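Amphiphysin (Drosophila melanogaster, PDB 1URU) probably senses or generates membrane curvature through its BAR domain, a coiled-coil module linked to endocytosis. Local coordinates at residues 147-152 and 173-178; 136-141 and 184-189. All blocks are in the same frame, centred on the assembly; numbering follows the deposited sequence.

Contact 1 of 2, residues 147-152 and 173-178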
ATOM      1  N   GLY A 147       0.765  -6.759  55.630  1.00 84.01           N
ATOM      2  CA  GLY A 147       1.595  -7.850  56.115  1.00 84.43           C
ATOM      3  C   GLY A 147       2.319  -7.520  57.410  1.00 84.99           C
ATOM      4  O   GLY A 147       2.845  -8.423  58.062  1.00 85.23           O
ATOM      5  N   GLN A 148       2.363  -6.231  57.767  1.00 85.51           N
ATOM      6  CA  GLN A 148       2.960  -5.755  59.022  1.00 85.73           C
ATOM      7  C   GLN A 148       1.922  -5.324  60.056  1.00 86.28           C
ATOM      8  O   GLN A 148       2.244  -5.266  61.239  1.00 85.87           O
ATOM      9  CB  GLN A 148       3.914  -4.597  58.752  1.00 85.49           C
ATOM     10  CG  GLN A 148       5.181  -5.037  58.084  1.00 85.46           C
ATOM     11  CD  GLN A 148       6.155  -3.906  57.910  1.00 85.91           C
ATOM     12  OE1 GLN A 148       6.631  -3.343  58.893  1.00 86.85           O
ATOM     13  NE2 GLN A 148       6.461  -3.567  56.663  1.00 86.08           N
ATOM     14  N   ARG A 149       0.704  -5.004  59.604  1.00 87.13           N
ATOM     15  CA  ARG A 149      -0.440  -4.753  60.489  1.00 88.07           C
ATOM     16  C   ARG A 149      -0.796  -6.047  61.209  1.00 88.68           C
ATOM     17  O   ARG A 149      -0.915  -6.070  62.425  1.00 89.05           O
ATOM     18  CB  ARG A 149      -1.669  -4.265  59.711  1.00 88.11           C
ATOM     19  CG  ARG A 149      -1.813  -2.744  59.630  1.00 89.49           C
ATOM     20  CD  ARG A 149      -3.017  -2.150  60.396  1.00 91.64           C
ATOM     21  NE  ARG A 149      -2.632  -1.022  61.267  1.00 92.97           N
ATOM     22  CZ  ARG A 149      -3.282  -0.635  62.379  1.00 93.66           C
ATOM     23  NH1 ARG A 149      -4.388  -1.259  62.799  1.00 93.94           N
ATOM     24  NH2 ARG A 149      -2.817   0.399  63.080  1.00 93.71           N
ATOM     25  N   HIS A 150      -0.989  -7.108  60.429  1.00 89.46           N
ATOM     26  CA  HIS A 150      -1.086  -8.487  60.934  1.00 89.91           C
ATOM     27  C   HIS A 150       0.114  -8.818  61.859  1.00 89.86           C
ATOM     28  O   HIS A 150      -0.080  -9.032  63.059  1.00 90.08           O
ATOM     29  CB  HIS A 150      -1.242  -9.468  59.733  1.00 90.17           C
ATOM     30  CG  HIS A 150      -0.803 -10.884  59.995  1.00 91.31           C
ATOM     31  ND1 HIS A 150      -0.856 -11.482  61.239  1.00 92.15           N
ATOM     32  CD2 HIS A 150      -0.325 -11.830  59.147  1.00 92.50           C
ATOM     33  CE1 HIS A 150      -0.404 -12.722  61.152  1.00 92.74           C
ATOM     34  NE2 HIS A 150      -0.077 -12.959  59.894  1.00 93.02           N
ATOM     35  N   SER A 151       1.334  -8.821  61.311  1.00 89.68           N
ATOM     36  CA  SER A 151       2.560  -9.148  62.072  1.00 89.44           C
ATOM     37  C   SER A 151       2.706  -8.381  63.401  1.00 89.55           C
ATOM     38  O   SER A 151       3.194  -8.944  64.385  1.00 89.60           O
ATOM     39  CB  SER A 151       3.805  -8.913  61.195  1.00 89.36           C
ATOM     40  OG  SER A 151       4.994  -8.828  61.962  1.00 88.98           O
ATOM     41  N   PHE A 152       2.272  -7.115  63.423  1.00 89.54           N
ATOM     42  CA  PHE A 152       2.433  -6.228  64.580  1.00 89.38           C
ATOM     43  C   PHE A 152       1.217  -6.269  65.539  1.00 89.86           C
ATOM     44  O   PHE A 152       1.331  -5.878  66.705  1.00 89.90           O
ATOM     45  CB  PHE A 152       2.714  -4.784  64.112  1.00 89.16           C
ATOM     46  CG  PHE A 152       2.887  -3.799  65.242  1.00 87.90           C
ATOM     47  CD1 PHE A 152       4.126  -3.633  65.858  1.00 86.54           C
ATOM     48  CD2 PHE A 152       1.800  -3.060  65.708  1.00 86.14           C
ATOM     49  CE1 PHE A 152       4.278  -2.742  66.906  1.00 85.33           C
ATOM     50  CE2 PHE A 152       1.948  -2.173  66.752  1.00 85.45           C
ATOM     51  CZ  PHE A 152       3.189  -2.015  67.353  1.00 85.26           C
ATOM     52  N   GLU A 173       7.720   1.803  64.387  1.00 79.03           N
ATOM     53  CA  GLU A 173       8.241   2.887  63.545  1.00 79.06           C
ATOM     54  C   GLU A 173       8.306   2.437  62.095  1.00 78.57           C
ATOM     55  O   GLU A 173       8.196   3.249  61.174  1.00 78.32           O
ATOM     56  CB  GLU A 173       9.653   3.297  63.953  1.00 79.28           C
ATOM     57  CG  GLU A 173       9.841   3.733  65.401  1.00 81.03           C
ATOM     58  CD  GLU A 173      11.262   3.454  65.894  1.00 83.17           C
ATOM     59  OE1 GLU A 173      12.186   3.352  65.034  1.00 83.87           O
ATOM     60  OE2 GLU A 173      11.459   3.330  67.130  1.00 83.25           O
ATOM     61  N   GLN A 174       8.524   1.137  61.922  1.00 78.12           N
ATOM     62  CA  GLN A 174       8.671   0.510  60.613  1.00 77.94           C
ATOM     63  C   GLN A 174       7.315   0.318  59.917  1.00 77.26           C
ATOM     64  O   GLN A 174       7.220   0.404  58.690  1.00 77.62           O
ATOM     65  CB  GLN A 174       9.382  -0.835  60.787  1.00 78.29           C
ATOM     66  CG  GLN A 174      10.320  -1.254  59.648  1.00 79.10           C
ATOM     67  CD  GLN A 174      10.676  -2.745  59.721  1.00 80.43           C
ATOM     68  OE1 GLN A 174      10.974  -3.372  58.694  1.00 81.63           O
ATOM     69  NE2 GLN A 174      10.634  -3.314  60.932  1.00 79.80           N
ATOM     70  N   LEU A 175       6.278   0.049  60.707  1.00 76.34           N
ATOM     71  CA  LEU A 175       4.893   0.002  60.230  1.00 75.33           C
ATOM     72  C   LEU A 175       4.436   1.373  59.728  1.00 74.62           C
ATOM     73  O   LEU A 175       3.776   1.475  58.696  1.00 75.15           O
ATOM     74  CB  LEU A 175       3.978  -0.450  61.370  1.00 75.29           C
ATOM     75  CG  LEU A 175       2.462  -0.462  61.173  1.00 75.09           C
ATOM     76  CD1 LEU A 175       2.053  -1.681  60.356  1.00 75.34           C
ATOM     77  CD2 LEU A 175       1.760  -0.462  62.515  1.00 74.48           C
ATOM     78  N   GLU A 176       4.787   2.428  60.451  1.00 73.28           N
ATOM     79  CA  GLU A 176       4.442   3.771  60.021  1.00 72.53           C
ATOM     80  C   GLU A 176       5.220   4.175  58.791  1.00 72.52           C
ATOM     81  O   GLU A 176       4.901   5.169  58.174  1.00 73.07           O
ATOM     82  CB  GLU A 176       4.700   4.804  61.123  1.00 72.24           C
ATOM     83  CG  GLU A 176       3.957   4.561  62.437  1.00 71.01           C
ATOM     84  CD  GLU A 176       2.445   4.537  62.290  1.00 69.11           C
ATOM     85  OE1 GLU A 176       1.917   5.129  61.312  1.00 67.17           O
ATOM     86  OE2 GLU A 176       1.795   3.919  63.164  1.00 66.36           O
ATOM     87  N   GLU A 177       6.274   3.442  58.458  1.00 72.50           N
ATOM     88  CA  GLU A 177       6.962   3.671  57.201  1.00 72.34           C
ATOM     89  C   GLU A 177       6.138   3.097  56.064  1.00 71.21           C
ATOM     90  O   GLU A 177       5.924   3.760  55.066  1.00 70.58           O
ATOM     91  CB  GLU A 177       8.353   3.032  57.180  1.00 72.93           C
ATOM     92  CG  GLU A 177       9.309   3.503  58.264  1.00 76.06           C
ATOM     93  CD  GLU A 177       9.612   4.998  58.234  1.00 80.44           C
ATOM     94  OE1 GLU A 177       9.210   5.718  57.265  1.00 81.99           O
ATOM     95  OE2 GLU A 177      10.276   5.446  59.207  1.00 83.24           O
ATOM     96  N   ALA A 178       5.684   1.857  56.212  1.00 70.12           N
ATOM     97  CA  ALA A 178       4.949   1.192  55.140  1.00 69.29           C
ATOM     98  C   ALA A 178       3.605   1.886  54.866  1.00 68.52           C
ATOM     99  O   ALA A 178       3.083   1.825  53.755  1.00 67.84           O
ATOM    100  CB  ALA A 178       4.746  -0.285  55.468  1.00 69.13           C
TER
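Two N-H groups grip the carbonyl O of Gln-174: a helical hydrogen bond from Ala-178 N at 3.3 Å and a weak one from Glu-177 N, both internal to helix 172-239. Gln-148 OE1, on helix 92-156, stops 3.8 Å from this same Gln-174 O, an approach of two acceptors and not a bond. The Gln-148 side chain leaves with CG anti to the carbonyl carbon (chi1 -72°) and runs extended, so the amide reaches the partner helix, with NE2 3.9 Å from Ala-178 CB. Leu-175 has the largest share of the packing, followed by Gln-148. With CG anti to its backbone N, Leu-175 sends CD1 to 3.7 Å from Gln-148 C and 4.1 Å from Arg-149 CG, the arginine and leucine crossing obliquely. Its other methyl, CD2, meets Phe-152 CD2 at 4.1 Å, these side chains crossing at about a right angle. The segment axes run nearly antiparallel (157°), 9.9 Å apart, as in an antiparallel coiled coil. Glu-176 OE1 forms a salt bridge with Arg-179 on its own helix. With no hydrogen bond between the segments, the 283 Å² buried is consistent with a joint resting on van der Waals contact, chiefly of Leu-175 and the Gln-148 chain.

Contact 2 of 2, residues 136-141 and 184-189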
ATOM      1  N   GLU A 136       1.873  -1.262  40.163  1.00 60.12           N
ATOM      2  CA  GLU A 136       2.434  -2.488  40.738  1.00 60.81           C
ATOM      3  C   GLU A 136       3.282  -2.153  41.972  1.00 61.06           C
ATOM      4  O   GLU A 136       3.435  -2.975  42.860  1.00 60.99           O
ATOM      5  CB  GLU A 136       3.252  -3.263  39.677  1.00 60.95           C
ATOM      6  CG  GLU A 136       2.374  -4.021  38.683  1.00 62.65           C
ATOM      7  CD  GLU A 136       3.043  -4.381  37.346  1.00 64.30           C
ATOM      8  OE1 GLU A 136       3.748  -3.551  36.744  1.00 64.11           O
ATOM      9  OE2 GLU A 136       2.815  -5.512  36.859  1.00 66.30           O
ATOM     10  N   LYS A 137       3.824  -0.941  42.030  1.00 61.41           N
ATOM     11  CA  LYS A 137       4.473  -0.468  43.251  1.00 61.84           C
ATOM     12  C   LYS A 137       3.456  -0.169  44.356  1.00 62.35           C
ATOM     13  O   LYS A 137       3.728  -0.418  45.504  1.00 62.36           O
ATOM     14  CB  LYS A 137       5.323   0.771  42.990  1.00 61.59           C
ATOM     15  CG  LYS A 137       6.347   1.027  44.071  1.00 61.89           C
ATOM     16  CD  LYS A 137       7.167   2.303  43.793  1.00 63.51           C
ATOM     17  CE  LYS A 137       7.463   3.100  45.085  1.00 65.10           C
ATOM     18  NZ  LYS A 137       7.551   4.576  44.835  1.00 66.50           N
ATOM     19  N   ARG A 138       2.291   0.367  44.023  1.00 63.41           N
ATOM     20  CA  ARG A 138       1.268   0.614  45.038  1.00 64.09           C
ATOM     21  C   ARG A 138       0.775  -0.713  45.577  1.00 65.60           C
ATOM     22  O   ARG A 138       0.763  -0.902  46.785  1.00 66.29           O
ATOM     23  CB  ARG A 138       0.106   1.445  44.478  1.00 63.81           C
ATOM     24  CG  ARG A 138      -1.086   1.629  45.416  1.00 61.81           C
ATOM     25  CD  ARG A 138      -2.161   0.556  45.294  1.00 59.86           C
ATOM     26  NE  ARG A 138      -3.448   1.047  45.761  1.00 59.80           N
ATOM     27  CZ  ARG A 138      -4.487   0.283  46.109  1.00 60.35           C
ATOM     28  NH1 ARG A 138      -4.421  -1.045  46.046  1.00 60.13           N
ATOM     29  NH2 ARG A 138      -5.623   0.857  46.514  1.00 59.63           N
ATOM     30  N   ASN A 139       0.392  -1.630  44.686  1.00 67.09           N
ATOM     31  CA  ASN A 139      -0.113  -2.952  45.073  1.00 68.14           C
ATOM     32  C   ASN A 139       0.907  -3.697  45.935  1.00 68.84           C
ATOM     33  O   ASN A 139       0.548  -4.396  46.865  1.00 69.50           O
ATOM     34  CB  ASN A 139      -0.502  -3.794  43.841  1.00 68.28           C
ATOM     35  CG  ASN A 139      -1.609  -3.131  42.977  1.00 69.53           C
ATOM     36  OD1 ASN A 139      -2.095  -2.053  43.293  1.00 72.43           O
ATOM     37  ND2 ASN A 139      -1.986  -3.781  41.880  1.00 69.83           N
ATOM     38  N   ARG A 140       2.184  -3.513  45.660  1.00 69.57           N
ATOM     39  CA  ARG A 140       3.230  -4.195  46.418  1.00 70.47           C
ATOM     40  C   ARG A 140       3.333  -3.598  47.836  1.00 70.81           C
ATOM     41  O   ARG A 140       3.238  -4.314  48.830  1.00 70.66           O
ATOM     42  CB  ARG A 140       4.539  -4.058  45.635  1.00 70.75           C
ATOM     43  CG  ARG A 140       5.765  -4.763  46.177  1.00 72.30           C
ATOM     44  CD  ARG A 140       6.980  -4.582  45.265  1.00 74.00           C
ATOM     45  NE  ARG A 140       6.596  -4.760  43.855  1.00 75.80           N
ATOM     46  CZ  ARG A 140       6.821  -3.887  42.855  1.00 77.44           C
ATOM     47  NH1 ARG A 140       7.453  -2.728  43.070  1.00 77.02           N
ATOM     48  NH2 ARG A 140       6.408  -4.185  41.615  1.00 77.83           N
ATOM     49  N   LYS A 141       3.481  -2.277  47.904  1.00 71.03           N
ATOM     50  CA  LYS A 141       3.524  -1.532  49.161  1.00 71.35           C
ATOM     51  C   LYS A 141       2.287  -1.788  50.060  1.00 71.69           C
ATOM     52  O   LYS A 141       2.369  -1.622  51.289  1.00 71.47           O
ATOM     53  CB  LYS A 141       3.653  -0.015  48.892  1.00 71.34           C
ATOM     54  CG  LYS A 141       4.818   0.424  47.974  1.00 71.33           C
ATOM     55  CD  LYS A 141       6.054   0.927  48.722  1.00 72.31           C
ATOM     56  CE  LYS A 141       7.336   0.149  48.348  1.00 72.46           C
ATOM     57  NZ  LYS A 141       8.178  -0.154  49.551  1.00 72.26           N
ATOM     58  N   ILE A 184       1.040   7.886  50.368  1.00 62.01           N
ATOM     59  CA  ILE A 184       1.402   8.859  49.326  1.00 61.51           C
ATOM     60  C   ILE A 184       1.165   8.273  47.935  1.00 60.62           C
ATOM     61  O   ILE A 184       0.627   8.960  47.074  1.00 61.03           O
ATOM     62  CB  ILE A 184       2.852   9.432  49.486  1.00 61.48           C
ATOM     63  CG1 ILE A 184       3.138  10.523  48.439  1.00 62.86           C
ATOM     64  CG2 ILE A 184       3.913   8.354  49.310  1.00 61.76           C
ATOM     65  CD1 ILE A 184       2.104  11.717  48.362  1.00 64.33           C
ATOM     66  N   LEU A 185       1.532   7.010  47.737  1.00 59.54           N
ATOM     67  CA  LEU A 185       1.374   6.343  46.445  1.00 58.76           C
ATOM     68  C   LEU A 185      -0.098   6.160  46.072  1.00 57.62           C
ATOM     69  O   LEU A 185      -0.508   6.583  45.009  1.00 57.98           O
ATOM     70  CB  LEU A 185       2.048   4.970  46.462  1.00 59.14           C
ATOM     71  CG  LEU A 185       3.332   4.700  45.675  1.00 60.52           C
ATOM     72  CD1 LEU A 185       3.337   3.246  45.243  1.00 60.68           C
ATOM     73  CD2 LEU A 185       3.511   5.610  44.463  1.00 61.80           C
ATOM     74  N   ASN A 186      -0.874   5.507  46.934  1.00 56.28           N
ATOM     75  CA  ASN A 186      -2.320   5.351  46.747  1.00 55.13           C
ATOM     76  C   ASN A 186      -3.040   6.655  46.422  1.00 54.56           C
ATOM     77  O   ASN A 186      -3.922   6.688  45.549  1.00 53.86           O
ATOM     78  CB  ASN A 186      -2.961   4.756  47.999  1.00 55.09           C
ATOM     79  CG  ASN A 186      -4.451   4.530  47.830  1.00 54.16           C
ATOM     80  OD1 ASN A 186      -4.857   3.865  46.908  1.00 51.73           O
ATOM     81  ND2 ASN A 186      -5.265   5.088  48.726  1.00 53.78           N
ATOM     82  N   THR A 187      -2.658   7.723  47.124  1.00 53.79           N
ATOM     83  CA  THR A 187      -3.284   9.034  46.939  1.00 53.66           C
ATOM     84  C   THR A 187      -2.943   9.611  45.568  1.00 53.18           C
ATOM     85  O   THR A 187      -3.814  10.160  44.876  1.00 52.91           O
ATOM     86  CB  THR A 187      -2.865   9.994  48.076  1.00 53.70           C
ATOM     87  OG1 THR A 187      -3.665   9.729  49.233  1.00 54.38           O
ATOM     88  CG2 THR A 187      -3.183  11.448  47.745  1.00 54.16           C
ATOM     89  N   GLU A 188      -1.672   9.471  45.190  1.00 52.55           N
ATOM     90  CA  GLU A 188      -1.184   9.937  43.903  1.00 52.08           C
ATOM     91  C   GLU A 188      -1.878   9.199  42.759  1.00 51.46           C
ATOM     92  O   GLU A 188      -2.213   9.799  41.747  1.00 51.37           O
ATOM     93  CB  GLU A 188       0.325   9.750  43.794  1.00 52.23           C
ATOM     94  CG  GLU A 188       1.126  10.917  44.340  1.00 53.48           C
ATOM     95  CD  GLU A 188       2.615  10.614  44.433  1.00 56.55           C
ATOM     96  OE1 GLU A 188       3.102   9.749  43.659  1.00 59.29           O
ATOM     97  OE2 GLU A 188       3.305  11.245  45.275  1.00 56.92           O
ATOM     98  N   LEU A 189      -2.099   7.902  42.927  1.00 50.22           N
ATOM     99  CA  LEU A 189      -2.743   7.116  41.894  1.00 49.71           C
ATOM    100  C   LEU A 189      -4.256   7.405  41.783  1.00 49.24           C
ATOM    101  O   LEU A 189      -4.857   7.296  40.695  1.00 49.27           O
ATOM    102  CB  LEU A 189      -2.477   5.622  42.123  1.00 49.93           C
ATOM    103  CG  LEU A 189      -1.237   4.969  41.445  1.00 49.75           C
ATOM    104  CD1 LEU A 189      -0.408   5.914  40.550  1.00 48.37           C
ATOM    105  CD2 LEU A 189      -0.351   4.317  42.456  1.00 48.15           C
TER
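Arg-138 and Asn-186 lie side by side and point the same way, their guanidinium and amide planes turned 55° apart. Asn-186 OD1 sits at the guanidinium edge and in its plane, where it takes a bond from Arg-138 NH2 at 3.1 Å (N-H...O angle 153°) and a weak one from Arg-138 NE at 3.4 Å. Seen from the amide, the NH2 donor stands well above the carbonyl plane and off the lone-pair directions, so the geometry is good for the arginine and less so for the asparagine. Arg-138 gets there by holding CG anti to its backbone N and bending at chi2; Asn-186 has the same anti start. The two segments run antiparallel in sense, with their axes crossing at 141° and 9.5 Å apart at closest approach, and they belong to the long helical bundle of the BAR domain. The third helix, 35-84, enters through Phe-39, which makes a cation-pi contact with Arg-138 and also touches Asn-186 and Leu-189. Replacing Arg-138 by an alanine would remove the guanidinium, and with it both bonds to Asn-186 and the cation-pi contact, so that the joint between the three helices would probably be loosened. Beside this polar pair, Leu-189 CD2 packs at 3.5 Å on Arg-138 CB, the two side chains crossing obliquely. Leu-185 instead crosses Lys-137 at about a right angle: its CD1 lies 3.9 Å from Lys-137 CB and also reaches the backbone at Arg-138 N.

In the fold
Contacts 1 and 2 join the same two helices, 92-156 and 172-239, at successive levels of one antiparallel hairpin. Their centres are 16 Å apart and their nearest atoms about 4 Å, without touching. Contact 1 lies closer to the turn, with 20 residues between its segments against 42 for contact 2, and farther out, its centre about 40 Å from that of the chain against about 24 Å. The segment axes depart further from antiparallel at contact 2, where helix 35-84 joins through Phe-39. No residue of the second chain of the assembly touches either pair, so both are contacts within one subunit, consistent with the elongated helical arm of a BAR domain, a module that probably senses curved membranes.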